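Local coordinates for beta-n-acetylhexosaminidase (Streptococcus pneumoniae, PDB 4AZI), which probably cleaves terminal beta-linked N-acetylglucosamine from glycans, as one of the tandem family 20 glycoside hydrolase catalytic modules of the pneumococcal enzyme StrH, at residues Phe231-Lys236 with Tyr257-Pro262; Ile247-Lys252 with Gln308-Lys313; Phe241-Leu246 with Ala266-Lys271. The protein carries 2 engineered substitutions. All coordinates share one frame; numbering follows the deposited sequence.

Overall arrangement
All three contacts lie round strand 246-249 of the eight-stranded barrel. Contacts 1 and 3 join the loop leading into it to the chain that follows it, while contact 2 joins its end to the loop before strand 321-329. Contact 2 touches the bound inhibitor OAN directly through Trp250, just past the strand, and contact 1 brings in Tyr257 of the same pocket. The centres of contacts 1 and 2 are about 12 Å apart, and Tyr249 OH reaches Ala260 O at 2.7 Å between them. Contact 3 sits at the start of the strand, its centre about 13 Å from that of contact 1, where Tyr232 OH meets Phe241 N at 2.9 Å; Ile247 N meets Lys271 O at 3.0 Å.

Contact 1. Residues Phe231-Lys236 with Tyr257-Pro262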
loop_
_atom_site.group_PDB
_atom_site.type_symbol
_atom_site.label_atom_id
_atom_site.label_comp_id
_atom_site.label_asym_id
_atom_site.label_seq_id
_atom_site.Cartn_x
_atom_site.Cartn_y
_atom_site.Cartn_z
ATOM N N PHE A 231 -1.608 15.935 -6.031
ATOM C CA PHE A 231 -2.658 16.088 -7.039
ATOM C C PHE A 231 -3.504 17.341 -6.835
ATOM O O PHE A 231 -4.151 17.507 -5.796
ATOM C CB PHE A 231 -3.544 14.834 -7.092
ATOM C CG PHE A 231 -2.871 13.636 -7.715
ATOM C CD1 PHE A 231 -1.924 12.899 -7.005
ATOM C CD2 PHE A 231 -3.181 13.248 -9.016
ATOM C CE1 PHE A 231 -1.299 11.800 -7.583
ATOM C CE2 PHE A 231 -2.568 12.146 -9.597
ATOM C CZ PHE A 231 -1.622 11.418 -8.880
ATOM N N TYR A 232 -3.503 18.204 -7.844
ATOM C CA TYR A 232 -4.241 19.464 -7.818
ATOM C C TYR A 232 -4.027 20.226 -6.525
ATOM O O TYR A 232 -4.974 20.554 -5.817
ATOM C CB TYR A 232 -5.727 19.213 -8.102
ATOM C CG TYR A 232 -5.928 18.737 -9.518
ATOM C CD1 TYR A 232 -6.115 19.649 -10.551
ATOM C CD2 TYR A 232 -5.891 17.381 -9.831
ATOM C CE1 TYR A 232 -6.268 19.223 -11.852
ATOM C CE2 TYR A 232 -6.053 16.946 -11.131
ATOM C CZ TYR A 232 -6.244 17.876 -12.136
ATOM O OH TYR A 232 -6.398 17.471 -13.430
ATOM N N TYR A 233 -2.761 20.487 -6.214
ATOM C CA TYR A 233 -2.398 21.153 -4.961
ATOM C C TYR A 233 -3.165 22.463 -4.849
ATOM O O TYR A 233 -3.331 23.177 -5.845
ATOM C CB TYR A 233 -0.887 21.395 -4.902
ATOM C CG TYR A 233 -0.399 22.010 -3.607
ATOM C CD1 TYR A 233 -0.318 21.254 -2.433
ATOM C CD2 TYR A 233 0.001 23.342 -3.560
ATOM C CE1 TYR A 233 0.148 21.817 -1.246
ATOM C CE2 TYR A 233 0.461 23.917 -2.384
ATOM C CZ TYR A 233 0.531 23.156 -1.231
ATOM O OH TYR A 233 0.986 23.735 -0.073
ATOM N N GLU A 234 -3.668 22.728 -3.645
ATOM C CA GLU A 234 -4.429 23.947 -3.310
ATOM C C GLU A 234 -5.666 24.210 -4.196
ATOM O O GLU A 234 -6.019 25.365 -4.461
ATOM C CB GLU A 234 -3.495 25.173 -3.221
ATOM C CG GLU A 234 -3.796 26.070 -2.017
ATOM C CD GLU A 234 -2.780 27.184 -1.808
ATOM O OE1 GLU A 234 -1.606 27.039 -2.216
ATOM O OE2 GLU A 234 -3.156 28.216 -1.221
ATOM N N ASP A 235 -6.319 23.123 -4.623
ATOM C CA ASP A 235 -7.532 23.149 -5.460
ATOM C C ASP A 235 -7.376 23.961 -6.758
ATOM O O ASP A 235 -8.332 24.573 -7.214
ATOM C CB ASP A 235 -8.765 23.667 -4.679
ATOM C CG ASP A 235 -9.062 22.877 -3.415
ATOM O OD1 ASP A 235 -8.653 21.692 -3.307
ATOM O OD2 ASP A 235 -9.737 23.455 -2.526
ATOM N N LYS A 236 -6.173 23.968 -7.333
ATOM C CA LYS A 236 -5.883 24.707 -8.568
ATOM C C LYS A 236 -5.727 23.716 -9.713
ATOM O O LYS A 236 -5.290 22.590 -9.501
ATOM C CB LYS A 236 -4.596 25.534 -8.424
ATOM C CG LYS A 236 -4.585 26.550 -7.281
ATOM C CD LYS A 236 -5.331 27.837 -7.627
ATOM C CE LYS A 236 -5.094 28.925 -6.579
ATOM N NZ LYS A 236 -5.844 30.198 -6.844
ATOM N N TYR A 257 0.399 23.150 4.386
ATOM C CA TYR A 257 0.569 22.003 3.505
ATOM C C TYR A 257 -0.813 21.869 2.886
ATOM O O TYR A 257 -1.634 21.071 3.338
ATOM C CB TYR A 257 0.987 20.763 4.303
ATOM C CG TYR A 257 1.540 19.603 3.487
ATOM C CD1 TYR A 257 2.755 19.709 2.810
ATOM C CD2 TYR A 257 0.863 18.381 3.430
ATOM C CE1 TYR A 257 3.267 18.639 2.087
ATOM C CE2 TYR A 257 1.371 17.310 2.707
ATOM C CZ TYR A 257 2.568 17.447 2.037
ATOM O OH TYR A 257 3.066 16.387 1.320
ATOM N N ASN A 258 -1.067 22.714 1.884
ATOM C CA ASN A 258 -2.418 23.019 1.390
ATOM C C ASN A 258 -2.974 22.055 0.339
ATOM O O ASN A 258 -3.250 22.447 -0.800
ATOM C CB ASN A 258 -2.473 24.448 0.838
ATOM C CG ASN A 258 -2.202 25.500 1.896
ATOM O OD1 ASN A 258 -1.688 26.571 1.590
ATOM N ND2 ASN A 258 -2.560 25.207 3.141
ATOM N N LEU A 259 -3.180 20.809 0.742
ATOM C CA LEU A 259 -3.592 19.769 -0.201
ATOM C C LEU A 259 -4.987 20.006 -0.767
ATOM O O LEU A 259 -5.791 20.737 -0.181
ATOM C CB LEU A 259 -3.483 18.386 0.455
ATOM C CG LEU A 259 -2.208 18.197 1.279
ATOM C CD1 LEU A 259 -2.135 16.799 1.895
ATOM C CD2 LEU A 259 -0.983 18.508 0.417
ATOM N N ALA A 260 -5.255 19.420 -1.930
ATOM C CA ALA A 260 -6.598 19.417 -2.492
ATOM C C ALA A 260 -7.555 18.735 -1.522
ATOM O O ALA A 260 -7.175 17.811 -0.800
ATOM C CB ALA A 260 -6.623 18.718 -3.847
ATOM N N SER A 261 -8.788 19.220 -1.480
ATOM C CA SER A 261 -9.803 18.587 -0.662
ATOM C C SER A 261 -10.301 17.341 -1.386
ATOM O O SER A 261 -10.173 17.250 -2.617
ATOM C CB SER A 261 -10.960 19.549 -0.411
ATOM O OG SER A 261 -11.641 19.830 -1.617
ATOM N N PRO A 262 -10.868 16.383 -0.633
ATOM C CA PRO A 262 -11.507 15.234 -1.275
ATOM C C PRO A 262 -12.674 15.684 -2.148
ATOM O O PRO A 262 -12.887 15.106 -3.219
ATOM C CB PRO A 262 -12.010 14.384 -0.098
ATOM C CG PRO A 262 -11.314 14.899 1.101
ATOM C CD PRO A 262 -10.982 16.330 0.835
HETATM O O HOH W 1 -3.129 17.969 -3.077
HETATM O O HOH W 2 -12.121 22.135 -2.167
HETATM O O HOH W 3 -8.341 22.254 -0.347
#
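Two irregular loop segments run against each other here, with the CA atoms of Tyr233 and Leu259 5.1 Å apart, and Asn258 forms the centre of an inverse gamma turn. Tyr233 sends its ring across that turn, CG anti to the backbone N (chi1 -177°), so that its hydroxyl meets the main chain. Asn258 N donates to Tyr233 OH at 3.0 Å, fairly straight at 158°, while Asn258 O stands 3.4 Å above one face of the ring, toward its rim. In the plane of the ring, at its edge, Leu259 CD2 comes to 3.9 Å from Tyr233 CE1. The same Asn258 O also takes a weak, bent bond from Glu234 N. Beyond it the side chains of Glu234 and Asn258 run side by side, with Glu234 CG 3.5 Å from Asn258 CB. These are loops of the TIM barrel that follow strands 223-227 and 246-249, and the second carries Tyr257, which touches the bound inhibitor and whose hydroxyl is hydrogen-bonded to Asp229 and Trp194. Further along, Asp235 OD1 accepts from Ser261 N at 3.1 Å through its syn lone pair. Ser261 is the N-cap of helix 262-267, its OG bonded to Tyr264 N, so the carboxylate would lie close to the positive end of the helix dipole. Water 2 links Asp235 OD2 with Ser261 OG, and water 1 accepts from Ala260 N and bridges to Phe231 O. Ala260 CB is packed tightly against backbone oxygens, 3.2 Å from Tyr232 O.

Contact 2. Residues Ile247-Lys252 with Gln308-Lys313. With OAN (O-(2-acetamido-2-deoxy D-glucopyranosylidene) amino-N-phenylcarbamate), chain C.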
loop_
_atom_site.group_PDB
_atom_site.type_symbol
_atom_site.label_atom_id
_atom_site.label_comp_id
_atom_site.label_asym_id
_atom_site.label_seq_id
_atom_site.Cartn_x
_atom_site.Cartn_y
_atom_site.Cartn_z
ATOM N N ILE A 247 -6.866 7.267 -5.912
ATOM C CA ILE A 247 -6.198 8.173 -4.975
ATOM C C ILE A 247 -6.224 7.594 -3.547
ATOM O O ILE A 247 -7.289 7.388 -2.951
ATOM C CB ILE A 247 -6.819 9.590 -4.997
ATOM C CG1 ILE A 247 -6.864 10.204 -6.427
ATOM C CG2 ILE A 247 -6.148 10.505 -3.993
ATOM C CD1 ILE A 247 -5.546 10.718 -6.974
ATOM N N SER A 248 -5.052 7.326 -2.998
ATOM C CA SER A 248 -4.983 6.910 -1.605
ATOM C C SER A 248 -5.035 8.177 -0.751
ATOM O O SER A 248 -4.020 8.842 -0.565
ATOM C CB SER A 248 -3.728 6.076 -1.354
ATOM O OG SER A 248 -3.583 5.776 0.018
ATOM N N TYR A 249 -6.234 8.526 -0.276
ATOM C CA TYR A 249 -6.449 9.797 0.432
ATOM C C TYR A 249 -6.294 9.647 1.933
ATOM O O TYR A 249 -7.076 8.952 2.583
ATOM C CB TYR A 249 -7.819 10.439 0.103
ATOM C CG TYR A 249 -7.815 11.932 0.384
ATOM C CD1 TYR A 249 -7.908 12.420 1.696
ATOM C CD2 TYR A 249 -7.676 12.858 -0.652
ATOM C CE1 TYR A 249 -7.875 13.786 1.961
ATOM C CE2 TYR A 249 -7.636 14.222 -0.391
ATOM C CZ TYR A 249 -7.729 14.678 0.922
ATOM O OH TYR A 249 -7.699 16.033 1.190
ATOM N N TRP A 250 -5.289 10.322 2.488
ATOM C CA TRP A 250 -4.960 10.163 3.897
ATOM C C TRP A 250 -5.153 11.417 4.725
ATOM O O TRP A 250 -5.401 11.325 5.917
ATOM C CB TRP A 250 -3.546 9.618 4.043
ATOM C CG TRP A 250 -2.507 10.603 3.612
ATOM C CD1 TRP A 250 -2.080 10.874 2.315
ATOM C CD2 TRP A 250 -1.764 11.523 4.463
ATOM N NE1 TRP A 250 -1.136 11.863 2.313
ATOM C CE2 TRP A 250 -0.899 12.298 3.569
ATOM C CE3 TRP A 250 -1.721 11.770 5.824
ATOM C CZ2 TRP A 250 -0.035 13.267 4.043
ATOM C CZ3 TRP A 250 -0.847 12.753 6.294
ATOM C CH2 TRP A 250 -0.027 13.487 5.423
ATOM N N SER A 251 -5.025 12.591 4.106
ATOM C CA SER A 251 -5.153 13.888 4.811
ATOM C C SER A 251 -5.259 15.061 3.827
ATOM O O SER A 251 -4.783 14.977 2.689
ATOM C CB SER A 251 -3.980 14.089 5.796
ATOM O OG SER A 251 -3.898 15.400 6.326
ATOM N N LYS A 252 -5.902 16.141 4.267
ATOM C CA LYS A 252 -5.971 17.371 3.479
ATOM C C LYS A 252 -4.817 18.303 3.872
ATOM O O LYS A 252 -4.658 19.399 3.332
ATOM C CB LYS A 252 -7.326 18.058 3.654
ATOM C CG LYS A 252 -7.546 19.251 2.731
ATOM C CD LYS A 252 -8.965 19.797 2.813
ATOM C CE LYS A 252 -9.178 20.804 3.943
ATOM N NZ LYS A 252 -8.524 22.136 3.715
ATOM N N GLN A 308 -15.551 7.529 5.972
ATOM C CA GLN A 308 -15.221 8.947 6.156
ATOM C C GLN A 308 -13.840 9.329 5.624
ATOM O O GLN A 308 -12.831 8.876 6.133
ATOM C CB GLN A 308 -15.381 9.364 7.613
ATOM C CG GLN A 308 -15.040 10.816 7.862
ATOM C CD GLN A 308 -15.550 11.300 9.198
ATOM O OE1 GLN A 308 -16.759 11.354 9.430
ATOM N NE2 GLN A 308 -14.628 11.668 10.084
ATOM N N LEU A 309 -13.801 10.167 4.592
ATOM C CA LEU A 309 -12.525 10.665 4.083
ATOM C C LEU A 309 -11.993 11.745 5.022
ATOM O O LEU A 309 -12.776 12.478 5.635
ATOM C CB LEU A 309 -12.664 11.185 2.648
ATOM C CG LEU A 309 -12.895 10.092 1.595
ATOM C CD1 LEU A 309 -13.635 10.637 0.391
ATOM C CD2 LEU A 309 -11.588 9.447 1.166
ATOM N N ALA A 310 -10.671 11.816 5.157
ATOM C CA ALA A 310 -10.031 12.804 6.035
ATOM C C ALA A 310 -10.447 14.217 5.652
ATOM O O ALA A 310 -10.569 14.520 4.471
ATOM C CB ALA A 310 -8.516 12.660 5.980
ATOM N N SER A 311 -10.641 15.067 6.665
ATOM C CA SER A 311 -11.137 16.453 6.508
ATOM C C SER A 311 -12.629 16.583 6.162
ATOM O O SER A 311 -13.110 17.681 5.852
ATOM C CB SER A 311 -10.277 17.272 5.522
ATOM O OG SER A 311 -10.609 17.002 4.165
ATOM N N THR A 312 -13.365 15.470 6.214
ATOM C CA THR A 312 -14.805 15.494 5.954
ATOM C C THR A 312 -15.594 14.830 7.070
ATOM O O THR A 312 -15.086 13.952 7.782
ATOM C CB THR A 312 -15.199 14.808 4.619
ATOM O OG1 THR A 312 -14.945 13.397 4.705
ATOM C CG2 THR A 312 -14.453 15.411 3.433
ATOM N N LYS A 313 -16.849 15.253 7.205
ATOM C CA LYS A 313 -17.762 14.713 8.204
ATOM C C LYS A 313 -18.811 13.839 7.509
ATOM O O LYS A 313 -19.673 14.344 6.776
ATOM C CB LYS A 313 -18.418 15.858 8.984
ATOM C CG LYS A 313 -19.396 15.437 10.068
ATOM C CD LYS A 313 -19.935 16.661 10.802
ATOM C CE LYS A 313 -21.022 16.297 11.801
ATOM N NZ LYS A 313 -20.520 15.290 12.776
HETATM C CAH OAN C . 1.301 9.126 2.792
HETATM C CAG OAN C . 1.865 9.129 4.221
HETATM O OAN OAN C . 1.170 8.763 5.158
HETATM N NAI OAN C . 3.123 9.559 4.340
HETATM C CAB OAN C . 3.873 9.635 5.611
HETATM C CAC OAN C . 4.477 8.267 5.934
HETATM O OAJ OAN C . 5.703 8.107 5.209
HETATM C CAD OAN C . 4.738 8.117 7.425
HETATM O OAK OAN C . 5.319 6.837 7.630
HETATM C CAE OAN C . 3.406 8.207 8.186
HETATM C CAF OAN C . 3.530 8.120 9.710
HETATM O OAM OAN C . 4.244 9.252 10.217
HETATM O OAL OAN C . 2.657 9.411 7.869
HETATM C CAA OAN C . 3.002 10.156 6.774
HETATM N NAY OAN C . 2.538 11.386 6.727
HETATM O OAQ OAN C . 1.779 11.781 7.790
HETATM C CAP OAN C . 1.864 13.113 8.080
HETATM O OAR OAN C . 1.165 13.588 8.977
HETATM N NAO OAN C . 2.732 13.835 7.354
HETATM C CAS OAN C . 2.926 15.158 7.461
HETATM C CAT OAN C . 2.864 15.924 6.296
HETATM C CAU OAN C . 3.062 17.304 6.345
HETATM C CAV OAN C . 3.322 17.927 7.565
HETATM C CAW OAN C . 3.388 17.165 8.740
HETATM C CAX OAN C . 3.194 15.782 8.690
HETATM O O HOH W 4 -9.159 9.802 4.095
#
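Trp250 lays one face of its indole against OAN, whose acetamido methyl CAH stands 3.7 Å above the ring plane, while Ser251 CB covers part of the opposite face. Strand 246-249 of the TIM barrel ends just before this residue, which lines the pocket for the inhibitor. The outer indole atoms meet the carbamate: Trp250 CZ3 lies 3.2 Å from OAN OAQ. Trp250 NE1 donates a hydrogen bond to Asp229, which helps fix the ring.

Behind the pocket wall, the strand end packs against a type II turn running from Leu309 to Thr312. No direct hydrogen bond joins the two segments; instead water 4 donates to Tyr249 O and accepts from Ala310 N, both at 2.7 Å. Ala310 CB points in at the backbone, 3.4 Å from Trp250 O and near Ser251 CA. Tyr249 adds its CB, 4.0 Å from Leu309 CD2, and its hydroxyl goes on to Ala260 O. Lys252 starts toward the turn, then bends away at chi3 and chi4, its CB and CD both passing Ser311 OG. The turn is braced internally, for Leu309 O accepts from both Thr312 N and Thr312 OG1, and Ser311 OG donates to an in-plane lone pair of Ala310 O at 2.5 Å.

Contact 3. Residues Phe241-Leu246 with Ala266-Lys271; sequences FDKDVL and ASKGYK
Tyr270 is the centre of this contact, reaching with its hydroxyl into the loop ahead of strand 246-249 and donating to Asp242 O at 2.8 Å. The donor comes from well above that carbonyl plane, 58° out of it. In this TIM barrel the partner segment leaves helix 262-267 and leads into the next strand, 271-282, so the contact lies between the approaches to two neighbouring parallel strands. Along the ring, Asp242 O and Val245 O both lie at the edge near its plane, the latter 3.5 Å from Tyr270 CD1. Phe241 CB closes on the hydroxyl at 3.3 Å from Tyr270 OH. Lys243 crosses the tyrosine obliquely, and its CD packs 3.5 Å from Lys268 O.

Bends at chi2 and chi4 fold the Lys243 chain back on its own loop, where NZ donates to Phe241 O at 2.7 Å, nearly along the C=O axis. Lys268 turns its amine elsewhere, to a salt bridge with Asp237. Two waters bind the backbones together: water 5 donates to Lys243 O and Gly269 O, while water 6 donates to Val245 O and accepts from Lys271 N.

The next layer sets the two main chains. Gly269, with positive phi (94°), ends the helix in a Schellman motif and releases the chain toward Tyr270. In the 241-246 loop, Lys218 forms salt bridges with the carboxylates of Asp242 and Asp244. An Asx turn shapes this loop, with Asp244 N donating to Asp242 OD1 at 2.7 Å.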
loop_
_atom_site.group_PDB
_atom_site.type_symbol
_atom_site.label_atom_id
_atom_site.label_comp_id
_atom_site.label_asym_id
_atom_site.label_seq_id
_atom_site.Cartn_x
_atom_site.Cartn_y
_atom_site.Cartn_z
ATOM N N PHE A 241 -3.721 16.553 -14.175
ATOM C CA PHE A 241 -3.265 15.204 -13.811
ATOM C C PHE A 241 -4.125 14.127 -14.470
ATOM O O PHE A 241 -5.287 14.380 -14.813
ATOM C CB PHE A 241 -3.240 15.021 -12.288
ATOM C CG PHE A 241 -2.155 15.803 -11.592
ATOM C CD1 PHE A 241 -2.320 17.160 -11.311
ATOM C CD2 PHE A 241 -0.965 15.183 -11.207
ATOM C CE1 PHE A 241 -1.316 17.882 -10.670
ATOM C CE2 PHE A 241 0.038 15.898 -10.555
ATOM C CZ PHE A 241 -0.135 17.252 -10.291
ATOM N N ASP A 242 -3.528 12.945 -14.658
ATOM C CA ASP A 242 -4.189 11.734 -15.180
ATOM C C ASP A 242 -5.421 11.425 -14.324
ATOM O O ASP A 242 -5.319 11.291 -13.105
ATOM C CB ASP A 242 -3.182 10.566 -15.144
ATOM C CG ASP A 242 -3.710 9.275 -15.786
ATOM O OD1 ASP A 242 -4.839 8.861 -15.483
ATOM O OD2 ASP A 242 -2.974 8.638 -16.571
ATOM N N LYS A 243 -6.592 11.328 -14.944
ATOM C CA LYS A 243 -7.815 11.117 -14.154
ATOM C C LYS A 243 -8.048 9.653 -13.726
ATOM O O LYS A 243 -8.918 9.387 -12.909
ATOM C CB LYS A 243 -9.050 11.673 -14.865
ATOM C CG LYS A 243 -8.960 13.140 -15.278
ATOM C CD LYS A 243 -8.617 14.067 -14.120
ATOM C CE LYS A 243 -8.544 15.508 -14.588
ATOM N NZ LYS A 243 -7.492 15.724 -15.629
ATOM N N ASP A 244 -7.267 8.719 -14.263
ATOM C CA ASP A 244 -7.457 7.280 -13.971
ATOM C C ASP A 244 -6.825 6.770 -12.684
ATOM O O ASP A 244 -7.043 5.625 -12.317
ATOM C CB ASP A 244 -6.931 6.409 -15.117
ATOM C CG ASP A 244 -7.677 6.623 -16.409
ATOM O OD1 ASP A 244 -8.884 6.926 -16.372
ATOM O OD2 ASP A 244 -7.040 6.471 -17.466
ATOM N N VAL A 245 -6.028 7.601 -12.021
ATOM C CA VAL A 245 -5.327 7.192 -10.792
ATOM C C VAL A 245 -6.304 6.963 -9.635
ATOM O O VAL A 245 -7.150 7.802 -9.377
ATOM C CB VAL A 245 -4.248 8.233 -10.393
ATOM C CG1 VAL A 245 -3.615 7.883 -9.045
ATOM C CG2 VAL A 245 -3.182 8.352 -11.492
ATOM N N LEU A 246 -6.184 5.820 -8.955
ATOM C CA LEU A 246 -6.883 5.586 -7.694
ATOM C C LEU A 246 -6.164 6.366 -6.594
ATOM O O LEU A 246 -4.980 6.173 -6.383
ATOM C CB LEU A 246 -6.921 4.094 -7.363
ATOM C CG LEU A 246 -7.554 3.691 -6.025
ATOM C CD1 LEU A 246 -9.054 3.992 -5.970
ATOM C CD2 LEU A 246 -7.289 2.226 -5.739
ATOM N N ALA A 266 -12.838 14.674 -6.058
ATOM C CA ALA A 266 -14.053 14.004 -6.542
ATOM C C ALA A 266 -14.648 14.736 -7.739
ATOM O O ALA A 266 -15.066 14.100 -8.726
ATOM C CB ALA A 266 -15.086 13.878 -5.431
ATOM N N SER A 267 -14.654 16.072 -7.648
ATOM C CA SER A 267 -15.156 16.946 -8.704
ATOM C C SER A 267 -14.391 16.756 -10.024
ATOM O O SER A 267 -14.964 16.892 -11.105
ATOM C CB SER A 267 -15.154 18.418 -8.244
ATOM O OG SER A 267 -13.868 19.018 -8.328
ATOM N N LYS A 268 -13.111 16.397 -9.925
ATOM C CA LYS A 268 -12.266 16.105 -11.090
ATOM C C LYS A 268 -12.409 14.675 -11.616
ATOM O O LYS A 268 -11.672 14.278 -12.526
ATOM C CB LYS A 268 -10.786 16.363 -10.758
ATOM C CG LYS A 268 -10.410 17.825 -10.590
ATOM C CD LYS A 268 -10.379 18.549 -11.926
ATOM C CE LYS A 268 -9.976 19.994 -11.731
ATOM N NZ LYS A 268 -10.247 20.789 -12.957
ATOM N N GLY A 269 -13.326 13.910 -11.028
ATOM C CA GLY A 269 -13.604 12.530 -11.436
ATOM C C GLY A 269 -12.868 11.429 -10.672
ATOM O O GLY A 269 -12.990 10.261 -11.007
ATOM N N TYR A 270 -12.108 11.783 -9.646
ATOM C CA TYR A 270 -11.266 10.781 -8.973
ATOM C C TYR A 270 -12.041 9.815 -8.081
ATOM O O TYR A 270 -13.089 10.165 -7.541
ATOM C CB TYR A 270 -10.160 11.455 -8.167
ATOM C CG TYR A 270 -9.041 12.002 -9.015
ATOM C CD1 TYR A 270 -8.203 11.145 -9.710
ATOM C CD2 TYR A 270 -8.822 13.376 -9.127
ATOM C CE1 TYR A 270 -7.165 11.621 -10.479
ATOM C CE2 TYR A 270 -7.786 13.869 -9.910
ATOM C CZ TYR A 270 -6.960 12.975 -10.583
ATOM O OH TYR A 270 -5.925 13.414 -11.366
ATOM N N LYS A 271 -11.518 8.597 -7.945
ATOM C CA LYS A 271 -12.043 7.618 -6.994
ATOM C C LYS A 271 -11.030 7.417 -5.877
ATOM O O LYS A 271 -9.834 7.561 -6.104
ATOM C CB LYS A 271 -12.321 6.294 -7.694
ATOM C CG LYS A 271 -13.446 6.379 -8.710
ATOM C CD LYS A 271 -13.100 5.637 -9.982
ATOM C CE LYS A 271 -13.490 4.167 -9.906
ATOM N NZ LYS A 271 -14.949 3.933 -10.112
HETATM O O HOH W 5 -11.300 8.149 -12.067
HETATM O O HOH W 6 -9.725 7.466 -9.962
#